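Local coordinates for PCF11 protein (Saccharomyces cerevisiae, PDB 1SZ9) that binds the carboxy-terminal domain of RNA polymerase II through its CTD-interacting domain, probably linking transcription to 3'-end processing of mRNA, at residues E124-A127 with L128-E132; N107-K110 with L111-P115; L89-R92 with T93-V97. All coordinates share one frame; numbering follows the deposited sequence.

Contact 1: E124-A127 with L128-E132; sequences EGSA and LEKIE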
loop_
_atom_site.group_PDB
_atom_site.type_symbol
_atom_site.label_atom_id
_atom_site.label_comp_id
_atom_site.label_asym_id
_atom_site.label_seq_id
_atom_site.Cartn_x
_atom_site.Cartn_y
_atom_site.Cartn_z
ATOM N N GLU A 124 5.257 -2.059 -11.135
ATOM C CA GLU A 124 5.230 -2.650 -12.461
ATOM C C GLU A 124 4.259 -1.838 -13.329
ATOM O O GLU A 124 3.105 -1.551 -12.928
ATOM C CB GLU A 124 4.768 -4.101 -12.366
ATOM C CG GLU A 124 5.840 -5.048 -11.828
ATOM C CD GLU A 124 5.429 -6.515 -11.909
ATOM O OE1 GLU A 124 4.990 -6.952 -12.998
ATOM O OE2 GLU A 124 5.552 -7.233 -10.889
ATOM N N GLY A 125 4.744 -1.456 -14.508
ATOM C CA GLY A 125 3.937 -0.678 -15.429
ATOM C C GLY A 125 2.574 -1.292 -15.674
ATOM O O GLY A 125 1.587 -0.559 -15.836
ATOM N N SER A 126 2.499 -2.626 -15.675
ATOM C CA SER A 126 1.220 -3.300 -15.929
ATOM C C SER A 126 0.105 -3.007 -14.920
ATOM O O SER A 126 -1.035 -2.755 -15.304
ATOM C CB SER A 126 1.404 -4.807 -15.998
ATOM O OG SER A 126 0.128 -5.416 -16.139
ATOM N N ALA A 127 0.446 -3.074 -13.638
ATOM C CA ALA A 127 -0.491 -2.815 -12.555
ATOM C C ALA A 127 -1.046 -1.381 -12.631
ATOM O O ALA A 127 -2.255 -1.176 -12.558
ATOM C CB ALA A 127 0.203 -3.039 -11.216
ATOM N N LEU A 128 -0.155 -0.405 -12.799
ATOM C CA LEU A 128 -0.532 1.000 -12.882
ATOM C C LEU A 128 -1.433 1.320 -14.077
ATOM O O LEU A 128 -2.324 2.153 -13.958
ATOM C CB LEU A 128 0.728 1.888 -12.912
ATOM C CG LEU A 128 1.564 1.841 -11.628
ATOM C CD1 LEU A 128 2.761 2.761 -11.738
ATOM C CD2 LEU A 128 0.697 2.253 -10.428
ATOM N N GLU A 129 -1.195 0.676 -15.223
ATOM C CA GLU A 129 -2.029 0.893 -16.413
ATOM C C GLU A 129 -3.434 0.350 -16.160
ATOM O O GLU A 129 -4.413 0.974 -16.549
ATOM C CB GLU A 129 -1.461 0.164 -17.642
ATOM C CG GLU A 129 -0.208 0.778 -18.252
ATOM C CD GLU A 129 0.359 -0.092 -19.381
ATOM O OE1 GLU A 129 -0.437 -0.531 -20.251
ATOM O OE2 GLU A 129 1.590 -0.338 -19.397
ATOM N N LYS A 130 -3.522 -0.829 -15.539
ATOM C CA LYS A 130 -4.815 -1.436 -15.230
ATOM C C LYS A 130 -5.588 -0.556 -14.238
ATOM O O LYS A 130 -6.806 -0.423 -14.342
ATOM C CB LYS A 130 -4.648 -2.830 -14.620
ATOM C CG LYS A 130 -4.273 -3.968 -15.574
ATOM C CD LYS A 130 -4.406 -5.296 -14.805
ATOM C CE LYS A 130 -3.847 -6.520 -15.540
ATOM N NZ LYS A 130 -4.672 -6.949 -16.708
ATOM N N ILE A 131 -4.881 0.025 -13.270
ATOM C CA ILE A 131 -5.539 0.897 -12.292
ATOM C C ILE A 131 -6.030 2.151 -13.002
ATOM O O ILE A 131 -7.140 2.625 -12.753
ATOM C CB ILE A 131 -4.585 1.306 -11.139
ATOM C CG1 ILE A 131 -4.372 0.116 -10.206
ATOM C CG2 ILE A 131 -5.183 2.494 -10.352
ATOM C CD1 ILE A 131 -3.262 0.347 -9.151
ATOM N N GLU A 132 -5.207 2.692 -13.897
ATOM C CA GLU A 132 -5.618 3.880 -14.637
ATOM C C GLU A 132 -6.878 3.608 -15.467
ATOM O O GLU A 132 -7.779 4.432 -15.498
ATOM C CB GLU A 132 -4.508 4.349 -15.576
ATOM C CG GLU A 132 -4.869 5.618 -16.323
ATOM C CD GLU A 132 -3.708 6.167 -17.115
ATOM O OE1 GLU A 132 -3.181 5.437 -17.978
ATOM O OE2 GLU A 132 -3.318 7.328 -16.873
#
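Gly125 with Glu129, Ser126 with Lys130 and Ala127 with Ile131 make a local, four-residue-apart contact in the first turns of helix 125-137, the C-terminal helix of this all-helical domain. It illustrates how a helix start is built mainly from backbone bonds, with side chains following the same spacing. Glu124 holds the N-cap position, and its O accepts Leu128 N in a bond that is weak at 3.5 Å. The three bonds that follow are firmer. Glu129 N donates to Gly125 O at 3.1 Å. Lys130 N reaches Ser126 O at 3.2 Å, and Ile131 N reaches Ala127 O at 3.0 Å.

The side chains divide into an inner and an outer side. Ile131 has CG1 beside its backbone N (chi1 -74°), which lays that methylene 3.4 Å from Ala127 O, alongside the bond made by its own amide. Glu129 repeats the pattern on the exposed side, where its CG lies 3.3 Å from Gly125 O and OE2 stays near that oxygen without bonding to it. Ser126 OG and Lys130 CE approach loosely, at 4.2 Å. Ala127, Leu128 and Ile131 are buried; Ala127 rests on Leu86 of helix 86-95 and Leu128 on Pro121 of the preceding loop. The N of Glu124 is hydrogen-bonded to Ser83 OG, which ties the cap to an earlier part of the chain.

Chemically, Glu124 contributes to this contact through its backbone O; both it and Glu129 belong to the helix start, where the helix dipole might mildly favour negative charge, while the buried side relies on apolar packing.

Contact 2: N107-K110 with L111-P115; sequences NMFK and LWLNP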
loop_
_atom_site.group_PDB
_atom_site.type_symbol
_atom_site.label_atom_id
_atom_site.label_comp_id
_atom_site.label_asym_id
_atom_site.label_seq_id
_atom_site.Cartn_x
_atom_site.Cartn_y
_atom_site.Cartn_z
ATOM N N ASN A 107 -5.194 10.424 -5.445
ATOM C CA ASN A 107 -3.988 11.232 -5.306
ATOM C C ASN A 107 -2.792 10.320 -5.057
ATOM O O ASN A 107 -1.713 10.533 -5.607
ATOM C CB ASN A 107 -4.164 12.254 -4.176
ATOM C CG ASN A 107 -5.110 13.383 -4.580
ATOM O OD1 ASN A 107 -5.396 13.547 -5.763
ATOM N ND2 ASN A 107 -5.591 14.155 -3.613
ATOM N N MET A 108 -3.004 9.284 -4.249
ATOM C CA MET A 108 -1.936 8.336 -3.951
ATOM C C MET A 108 -1.458 7.665 -5.239
ATOM O O MET A 108 -0.249 7.510 -5.459
ATOM C CB MET A 108 -2.426 7.283 -2.946
ATOM C CG MET A 108 -1.425 6.161 -2.656
ATOM S SD MET A 108 -2.165 4.958 -1.510
ATOM C CE MET A 108 -3.434 4.188 -2.644
ATOM N N PHE A 109 -2.406 7.265 -6.080
ATOM C CA PHE A 109 -2.088 6.640 -7.370
ATOM C C PHE A 109 -1.291 7.612 -8.261
ATOM O O PHE A 109 -0.324 7.223 -8.921
ATOM C CB PHE A 109 -3.382 6.241 -8.075
ATOM C CG PHE A 109 -3.204 5.906 -9.527
ATOM C CD1 PHE A 109 -2.593 4.705 -9.913
ATOM C CD2 PHE A 109 -3.585 6.814 -10.505
ATOM C CE1 PHE A 109 -2.359 4.421 -11.256
ATOM C CE2 PHE A 109 -3.352 6.537 -11.863
ATOM C CZ PHE A 109 -2.736 5.341 -12.235
ATOM N N LYS A 110 -1.714 8.876 -8.293
ATOM C CA LYS A 110 -1.010 9.876 -9.080
ATOM C C LYS A 110 0.466 9.947 -8.696
ATOM O O LYS A 110 1.326 10.020 -9.562
ATOM C CB LYS A 110 -1.624 11.264 -8.887
ATOM C CG LYS A 110 -2.842 11.569 -9.752
ATOM C CD LYS A 110 -3.201 13.034 -9.556
ATOM C CE LYS A 110 -4.347 13.473 -10.430
ATOM N NZ LYS A 110 -4.514 14.944 -10.276
ATOM N N LEU A 111 0.762 9.925 -7.398
ATOM C CA LEU A 111 2.161 9.995 -6.978
ATOM C C LEU A 111 2.914 8.706 -7.300
ATOM O O LEU A 111 4.139 8.731 -7.399
ATOM C CB LEU A 111 2.267 10.319 -5.483
ATOM C CG LEU A 111 1.652 11.655 -5.068
ATOM C CD1 LEU A 111 1.888 11.868 -3.579
ATOM C CD2 LEU A 111 2.270 12.807 -5.871
ATOM N N TRP A 112 2.206 7.584 -7.474
ATOM C CA TRP A 112 2.903 6.338 -7.821
ATOM C C TRP A 112 3.483 6.441 -9.235
ATOM O O TRP A 112 4.414 5.728 -9.568
ATOM C CB TRP A 112 1.985 5.100 -7.777
ATOM C CG TRP A 112 1.530 4.654 -6.401
ATOM C CD1 TRP A 112 2.092 4.976 -5.199
ATOM C CD2 TRP A 112 0.442 3.770 -6.113
ATOM N NE1 TRP A 112 1.416 4.340 -4.170
ATOM C CE2 TRP A 112 0.399 3.597 -4.708
ATOM C CE3 TRP A 112 -0.506 3.110 -6.907
ATOM C CZ2 TRP A 112 -0.561 2.782 -4.077
ATOM C CZ3 TRP A 112 -1.459 2.298 -6.280
ATOM C CH2 TRP A 112 -1.475 2.145 -4.878
ATOM N N LEU A 113 2.919 7.316 -10.064
ATOM C CA LEU A 113 3.393 7.510 -11.447
ATOM C C LEU A 113 4.731 8.262 -11.493
ATOM O O LEU A 113 5.474 8.154 -12.452
ATOM C CB LEU A 113 2.341 8.278 -12.262
ATOM C CG LEU A 113 1.302 7.531 -13.114
ATOM C CD1 LEU A 113 1.222 6.056 -12.771
ATOM C CD2 LEU A 113 -0.034 8.221 -12.953
ATOM N N ASN A 114 5.033 9.019 -10.452
ATOM C CA ASN A 114 6.289 9.759 -10.375
ATOM C C ASN A 114 6.686 9.880 -8.895
ATOM O O ASN A 114 6.725 10.978 -8.331
ATOM C CB ASN A 114 6.135 11.146 -11.024
ATOM C CG ASN A 114 7.445 11.940 -11.026
ATOM O OD1 ASN A 114 8.521 11.368 -11.210
ATOM N ND2 ASN A 114 7.352 13.264 -10.827
ATOM N N PRO A 115 7.007 8.741 -8.251
ATOM C CA PRO A 115 7.385 8.741 -6.830
ATOM C C PRO A 115 8.670 9.521 -6.537
ATOM O O PRO A 115 9.682 9.323 -7.200
ATOM C CB PRO A 115 7.549 7.264 -6.518
ATOM C CG PRO A 115 8.155 6.731 -7.808
ATOM C CD PRO A 115 7.331 7.445 -8.886
#
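Phe109 O accepts two backbone amides, Trp112 N at 2.9 Å and Leu113 N at 3.4 Å, and both bonds are weak. Each donor is shared in turn: Trp112 N also makes a weak bond to Met108 O, and Leu113 N donates to Lys110 O at 3.2 Å, from well above the plane of that carbonyl. One residue earlier the four-residue spacing is still regular, with Leu111 N bonded to Asn107 O at 3.1 Å. Such a change from four-residue to three-residue spacing is a worked example of how an alpha-helix tightens as it gives way to a loop, here near the C-terminal end of helix 99-112.

The indole of Trp112 lies back along the same turn. Met108 O stands over one of its faces, and Phe109 CA lies obliquely beside it. Met108 extends from its backbone N in an anti arrangement (chi1 175°) and then bends at the sulfur, which brings CE to 3.5 Å from Trp112 CZ2. Its SD lies 4.8 Å from the centroid of the six-membered ring and oblique to it, a Met-aromatic contact. Phe109 crosses Trp112 at about a right angle and presents its ring edge, CD1, at 4.0 Å from Trp112 CE3. Beyond it, Leu113 CD2 comes within 3.9 Å of Phe109 CE2, a methyl set obliquely against the phenyl ring.

Helix 57-73 holds the indole through Asp68 OD1, which accepts Trp112 NE1, and through packing by Phe64. Phe123 meets the indole edge-to-face just ahead of helix 125-137, whose Leu135 touches Phe109, while Leu86 of helix 86-95 also packs on the indole.

Contact 3: L89-R92 with T93-V97; sequences LYKR and TYLLV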
loop_
_atom_site.group_PDB
_atom_site.type_symbol
_atom_site.label_atom_id
_atom_site.label_comp_id
_atom_site.label_asym_id
_atom_site.label_seq_id
_atom_site.Cartn_x
_atom_site.Cartn_y
_atom_site.Cartn_z
ATOM N N LEU A 89 -6.112 -5.373 -5.389
ATOM C CA LEU A 89 -6.272 -4.776 -4.065
ATOM C C LEU A 89 -6.802 -3.343 -4.147
ATOM O O LEU A 89 -7.692 -2.952 -3.404
ATOM C CB LEU A 89 -4.930 -4.769 -3.311
ATOM C CG LEU A 89 -4.614 -6.027 -2.493
ATOM C CD1 LEU A 89 -3.209 -5.929 -1.902
ATOM C CD2 LEU A 89 -5.656 -6.184 -1.392
ATOM N N TYR A 90 -6.229 -2.567 -5.053
ATOM C CA TYR A 90 -6.617 -1.184 -5.228
ATOM C C TYR A 90 -8.067 -1.053 -5.679
ATOM O O TYR A 90 -8.844 -0.314 -5.083
ATOM C CB TYR A 90 -5.680 -0.509 -6.236
ATOM C CG TYR A 90 -5.952 0.976 -6.423
ATOM C CD1 TYR A 90 -7.013 1.422 -7.207
ATOM C CD2 TYR A 90 -5.155 1.928 -5.800
ATOM C CE1 TYR A 90 -7.270 2.791 -7.366
ATOM C CE2 TYR A 90 -5.400 3.284 -5.951
ATOM C CZ TYR A 90 -6.458 3.709 -6.737
ATOM O OH TYR A 90 -6.687 5.053 -6.898
ATOM N N LYS A 91 -8.410 -1.758 -6.750
ATOM C CA LYS A 91 -9.753 -1.741 -7.301
ATOM C C LYS A 91 -10.797 -2.200 -6.276
ATOM O O LYS A 91 -11.834 -1.566 -6.120
ATOM C CB LYS A 91 -9.815 -2.653 -8.537
ATOM C CG LYS A 91 -11.226 -2.890 -9.073
ATOM C CD LYS A 91 -11.216 -3.586 -10.439
ATOM C CE LYS A 91 -12.654 -3.827 -10.961
ATOM N NZ LYS A 91 -12.679 -4.447 -12.335
ATOM N N ARG A 92 -10.524 -3.298 -5.578
ATOM C CA ARG A 92 -11.482 -3.798 -4.594
ATOM C C ARG A 92 -11.689 -2.792 -3.476
ATOM O O ARG A 92 -12.821 -2.572 -3.047
ATOM C CB ARG A 92 -11.022 -5.147 -4.016
ATOM C CG ARG A 92 -11.262 -6.304 -4.980
ATOM C CD ARG A 92 -10.459 -7.547 -4.630
ATOM N NE ARG A 92 -10.471 -8.503 -5.738
ATOM C CZ ARG A 92 -9.675 -9.568 -5.828
ATOM N NH1 ARG A 92 -8.788 -9.829 -4.872
ATOM N NH2 ARG A 92 -9.757 -10.363 -6.889
ATOM N N THR A 93 -10.604 -2.169 -3.021
ATOM C CA THR A 93 -10.703 -1.177 -1.957
ATOM C C THR A 93 -11.515 0.024 -2.421
ATOM O O THR A 93 -12.415 0.480 -1.729
ATOM C CB THR A 93 -9.294 -0.701 -1.513
ATOM O OG1 THR A 93 -8.584 -1.822 -0.998
ATOM C CG2 THR A 93 -9.368 0.387 -0.408
ATOM N N TYR A 94 -11.179 0.524 -3.606
ATOM C CA TYR A 94 -11.853 1.674 -4.192
ATOM C C TYR A 94 -13.365 1.443 -4.264
ATOM O O TYR A 94 -14.163 2.333 -3.968
ATOM C CB TYR A 94 -11.296 1.929 -5.606
ATOM C CG TYR A 94 -11.761 3.235 -6.216
ATOM C CD1 TYR A 94 -13.040 3.357 -6.751
ATOM C CD2 TYR A 94 -10.921 4.356 -6.247
ATOM C CE1 TYR A 94 -13.482 4.561 -7.311
ATOM C CE2 TYR A 94 -11.360 5.581 -6.799
ATOM C CZ TYR A 94 -12.635 5.667 -7.327
ATOM O OH TYR A 94 -13.081 6.838 -7.879
ATOM N N LEU A 95 -13.751 0.234 -4.654
ATOM C CA LEU A 95 -15.165 -0.115 -4.774
ATOM C C LEU A 95 -15.877 -0.238 -3.429
ATOM O O LEU A 95 -17.116 -0.244 -3.371
ATOM C CB LEU A 95 -15.302 -1.432 -5.558
ATOM C CG LEU A 95 -14.846 -1.325 -7.023
ATOM C CD1 LEU A 95 -14.827 -2.690 -7.666
ATOM C CD2 LEU A 95 -15.783 -0.365 -7.791
ATOM N N LEU A 96 -15.096 -0.313 -2.354
ATOM C CA LEU A 96 -15.659 -0.476 -1.009
ATOM C C LEU A 96 -15.501 0.696 -0.062
ATOM O O LEU A 96 -15.797 0.582 1.127
ATOM C CB LEU A 96 -15.091 -1.755 -0.365
ATOM C CG LEU A 96 -15.532 -3.089 -1.026
ATOM C CD1 LEU A 96 -14.746 -4.270 -0.445
ATOM C CD2 LEU A 96 -17.039 -3.302 -0.825
ATOM N N VAL A 97 -15.038 1.837 -0.563
ATOM C CA VAL A 97 -14.894 2.988 0.325
ATOM C C VAL A 97 -15.677 4.185 -0.182
ATOM O O VAL A 97 -16.112 4.220 -1.337
ATOM C CB VAL A 97 -13.411 3.393 0.517
ATOM C CG1 VAL A 97 -12.634 2.213 1.136
ATOM C CG2 VAL A 97 -12.801 3.836 -0.831
#
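Thr93 turns OG1 back beside its own backbone N (chi1 -62°), where it can reach Leu89 O, while Tyr90 and Tyr94 both carry CG anti to the backbone N (chi1 -176° and -170°), a shared torsion that swings both rings the same way off the helix and sets them side by side. The contact spans the last turns of helix 86-95 in the helical CID fold and exemplifies how residues four apart share one side of a helix, while neighbouring pairs take different sides.

Leu89 O is gripped twice. Thr93 OG1 donates to it at 2.8 Å and Thr93 N at 3.0 Å, and the two donors approach from opposite faces of the carbonyl plane; by donating to Leu89 O, the hydroxyl of this buried threonine finds its acceptor one turn back. A valine here is likely to leave Leu89 O with the amide of the same residue but without its hydroxyl donor, and to place an apolar methyl against that carbonyl. Around this point the Thr93 side chain packs on Ile52 of helix 41-54 and on Lys60 and Phe64 of helix 57-73.

The tyrosines occupy another side. Tyr94 N is bonded to Tyr90 O at 2.9 Å, and beyond the backbone their rings meet obliquely, with Tyr90 CE1 4.1 Å from Tyr94 CD2. Tyr90 OH makes a weak hydrogen bond to Leu105 O, and Tyr94 stacks edge-to-face with Phe134 of helix 125-137, so the pair faces both following helices. The more exposed side is completed by Lys91 and Leu95, two chains that also lie alongside each other. Leu95 N donates to Lys91 O at 3.0 Å, Leu95 CG lies 3.2 Å from that same oxygen, and Leu95 CD1 touches Lys91 CG at 3.9 Å.

From the N terminus, contact 3 comes first, near the end of helix 86-95; a short turn leads to helix 99-112, whose final turns hold contact 2, and a longer loop then reaches contact 1 at the start of helix 125-137. Each is a local contact within one helix or at its end and closes no loop, and the three follow in series without nesting or crossing. Their centres lie 12 to 17 Å apart, yet their side chains meet in one core. Ile131 CG2 of contact 1 packs on Phe109 CD1 of contact 2 at 3.4 Å and on Tyr90 CE1 of contact 3 at 3.7 Å. Tyr90 also touches Trp112 and Met108, and Leu128 reaches Trp112 and Leu113, joining all three helices.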